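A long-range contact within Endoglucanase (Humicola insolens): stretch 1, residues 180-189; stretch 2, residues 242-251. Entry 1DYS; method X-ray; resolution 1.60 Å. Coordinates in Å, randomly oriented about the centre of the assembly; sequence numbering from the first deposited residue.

Stretch 1 180-189: DVANGGWLGW
Stretch 2 242-251: DESRYATNIA

This is a small, buried contact in which one tyrosine, Y246, packs against a loop and short helical turn, and two hydrogen bonds, one from Y246 and one to E243, join the stretches. The stretches bury 333 Å² between them. Stretch 2 is helical from E243 onward. D242 caps it: OD1 accepts from R245 N at 3.0 Å and also forms a salt bridge with R245 NE at 2.9 Å.

In stretch 1, V181 (phi/psi -124/47) and A182 (57/-124) lie in a loop or turn. N183 (-149/170, chi1 p) then caps the helical turn, its OD1 accepting from G185 N at 2.9 Å. The backbones come closest at G184 and Y246, with CA atoms 5.4 Å apart.

Y246 points toward stretch 1 with chi1 t and chi2 50°. G184 lies over one ring face, its CA 3.7 Å from the centroid and 15° off the normal, a CH-pi contact. An ideal CB on G184 would come within 3.4 Å of Y246 CB and 3.0 Å of E243 OE2, so the glycine permits this close approach. At the ring edge, Y246 OH donates to V181 O at 2.7 Å. L187 CB lies 3.3 Å from Y246 OH. G188 CA approaches Y246 CE1 at 3.5 Å.

E243 (chi1 m, chi2 m, chi3 -60°) starts sideways, but its end comes nearer. Its OE2 accepts from G184 N at 2.8 Å, 155°.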

# COMPACT_ATOMS: atom_id res chain seq x y z
N ASP A 180 -20.24 8.55 -0.48
CA ASP A 180 -19.83 8.46 0.92
C ASP A 180 -19.83 9.79 1.62
O ASP A 180 -19.41 10.77 1.02
CB ASP A 180 -18.42 7.78 0.99
CG ASP A 180 -18.19 7.56 2.48
OD1 ASP A 180 -18.78 6.64 2.99
OD2 ASP A 180 -17.47 8.34 3.10
N VAL A 181 -20.40 9.86 2.83
CA VAL A 181 -20.36 11.07 3.63
C VAL A 181 -19.74 10.79 5.00
O VAL A 181 -20.08 11.38 6.04
CB VAL A 181 -21.73 11.77 3.74
CG1 VAL A 181 -22.25 12.13 2.37
CG2 VAL A 181 -22.76 10.80 4.33
N ALA A 182 -18.60 10.08 5.03
CA ALA A 182 -17.77 9.91 6.22
C ALA A 182 -18.53 9.30 7.38
O ALA A 182 -19.08 8.22 7.25
CB ALA A 182 -17.15 11.26 6.57
N ASN A 183 -18.57 9.95 8.56
CA ASN A 183 -19.32 9.37 9.68
C ASN A 183 -19.84 10.55 10.49
O ASN A 183 -19.37 11.69 10.31
CB ASN A 183 -18.50 8.40 10.51
CG ASN A 183 -17.44 9.10 11.31
OD1 ASN A 183 -17.66 9.40 12.49
ND2 ASN A 183 -16.29 9.38 10.71
N GLY A 184 -20.73 10.24 11.44
CA GLY A 184 -21.32 11.35 12.21
C GLY A 184 -20.35 12.19 13.02
O GLY A 184 -20.58 13.38 13.23
N GLY A 185 -19.22 11.64 13.44
CA GLY A 185 -18.19 12.34 14.18
C GLY A 185 -17.46 13.41 13.39
O GLY A 185 -16.82 14.32 13.93
N TRP A 186 -17.41 13.21 12.08
CA TRP A 186 -16.72 14.13 11.20
C TRP A 186 -17.67 15.22 10.72
O TRP A 186 -17.39 16.40 10.86
CB TRP A 186 -16.23 13.33 9.97
CG TRP A 186 -15.21 14.03 9.11
CD1 TRP A 186 -15.03 15.36 8.87
CD2 TRP A 186 -14.18 13.37 8.33
NE1 TRP A 186 -13.97 15.59 8.02
CE2 TRP A 186 -13.43 14.36 7.69
CE3 TRP A 186 -13.81 12.03 8.14
CZ2 TRP A 186 -12.35 14.09 6.85
CZ3 TRP A 186 -12.73 11.77 7.31
CH2 TRP A 186 -12.02 12.77 6.66
N LEU A 187 -18.78 14.83 10.11
CA LEU A 187 -19.68 15.74 9.42
C LEU A 187 -21.09 15.84 10.02
O LEU A 187 -21.94 16.49 9.38
CB LEU A 187 -19.84 15.25 7.97
CG LEU A 187 -18.55 15.17 7.15
CD1 LEU A 187 -18.85 14.73 5.72
CD2 LEU A 187 -17.86 16.52 7.19
N GLY A 188 -21.25 15.23 11.17
CA GLY A 188 -22.55 15.21 11.84
C GLY A 188 -22.79 16.39 12.77
O GLY A 188 -23.92 16.58 13.22
N TRP A 189 -21.76 17.13 13.11
CA TRP A 189 -21.93 18.32 13.94
C TRP A 189 -22.89 19.30 13.28
O TRP A 189 -23.04 19.36 12.07
CB TRP A 189 -20.59 19.07 14.06
CG TRP A 189 -19.60 18.12 14.69
CD1 TRP A 189 -18.64 17.39 14.03
CD2 TRP A 189 -19.51 17.78 16.07
NE1 TRP A 189 -17.94 16.64 14.95
CE2 TRP A 189 -18.46 16.86 16.20
CE3 TRP A 189 -20.23 18.18 17.21
CZ2 TRP A 189 -18.08 16.32 17.43
CZ3 TRP A 189 -19.84 17.64 18.43
CH2 TRP A 189 -18.79 16.71 18.54
N ASP A 242 -25.29 9.00 16.92
CA ASP A 242 -25.26 7.63 16.41
C ASP A 242 -25.54 7.77 14.91
O ASP A 242 -25.86 8.90 14.47
CB ASP A 242 -26.12 6.65 17.16
CG ASP A 242 -27.58 6.98 17.20
OD1 ASP A 242 -28.00 7.82 16.38
OD2 ASP A 242 -28.30 6.41 18.05
N GLU A 243 -25.27 6.71 14.16
CA GLU A 243 -25.40 6.78 12.71
C GLU A 243 -26.83 6.89 12.25
O GLU A 243 -27.10 7.50 11.21
CB GLU A 243 -24.61 5.63 12.09
CG GLU A 243 -23.11 5.80 12.42
CD GLU A 243 -22.51 6.97 11.65
OE1 GLU A 243 -22.57 6.87 10.41
OE2 GLU A 243 -22.07 7.95 12.24
N SER A 244 -27.77 6.32 13.01
CA SER A 244 -29.18 6.46 12.66
C SER A 244 -29.53 7.95 12.75
O SER A 244 -30.19 8.42 11.82
CB SER A 244 -30.07 5.66 13.61
OG SER A 244 -31.44 5.90 13.23
N ARG A 245 -29.10 8.68 13.78
CA ARG A 245 -29.44 10.10 13.84
C ARG A 245 -28.63 10.90 12.83
O ARG A 245 -29.09 11.88 12.25
CB ARG A 245 -29.38 10.69 15.23
CG ARG A 245 -30.60 10.18 16.04
CD ARG A 245 -30.36 10.55 17.49
NE ARG A 245 -29.59 9.50 18.18
CZ ARG A 245 -29.30 9.61 19.48
NH1 ARG A 245 -29.70 10.71 20.12
NH2 ARG A 245 -28.64 8.66 20.11
N TYR A 246 -27.41 10.43 12.52
CA TYR A 246 -26.63 11.16 11.49
C TYR A 246 -27.37 11.09 10.15
O TYR A 246 -27.51 12.14 9.51
CB TYR A 246 -25.23 10.56 11.38
CG TYR A 246 -24.37 11.19 10.29
CD1 TYR A 246 -24.21 12.55 10.17
CD2 TYR A 246 -23.68 10.38 9.39
CE1 TYR A 246 -23.43 13.13 9.18
CE2 TYR A 246 -22.90 10.93 8.40
CZ TYR A 246 -22.76 12.30 8.31
OH TYR A 246 -22.01 12.87 7.30
N ALA A 247 -27.86 9.90 9.79
CA ALA A 247 -28.59 9.68 8.54
C ALA A 247 -29.82 10.57 8.44
O ALA A 247 -30.07 11.21 7.42
CB ALA A 247 -28.96 8.21 8.35
N THR A 248 -30.62 10.64 9.52
CA THR A 248 -31.79 11.54 9.51
C THR A 248 -31.42 13.01 9.37
O THR A 248 -32.08 13.75 8.63
CB THR A 248 -32.63 11.32 10.80
OG1 THR A 248 -33.14 9.99 10.72
CG2 THR A 248 -33.76 12.34 10.91
N ASN A 249 -30.32 13.48 9.96
CA ASN A 249 -29.90 14.86 9.95
C ASN A 249 -29.43 15.24 8.54
O ASN A 249 -29.80 16.30 8.05
CB ASN A 249 -28.82 15.11 10.98
CG ASN A 249 -29.35 15.08 12.40
OD1 ASN A 249 -30.56 15.28 12.64
ND2 ASN A 249 -28.45 14.83 13.34
N ILE A 250 -28.62 14.35 7.95
CA ILE A 250 -28.19 14.61 6.58
C ILE A 250 -29.41 14.53 5.68
O ILE A 250 -29.62 15.43 4.86
CB ILE A 250 -27.08 13.66 6.08
CG1 ILE A 250 -25.76 13.93 6.79
CG2 ILE A 250 -26.94 13.83 4.55
CD1 ILE A 250 -25.03 15.21 6.45
N ALA A 251 -30.26 13.50 5.84
CA ALA A 251 -31.43 13.36 4.97
C ALA A 251 -32.35 14.57 5.04
O ALA A 251 -32.84 15.02 4.01
CB ALA A 251 -32.17 12.08 5.34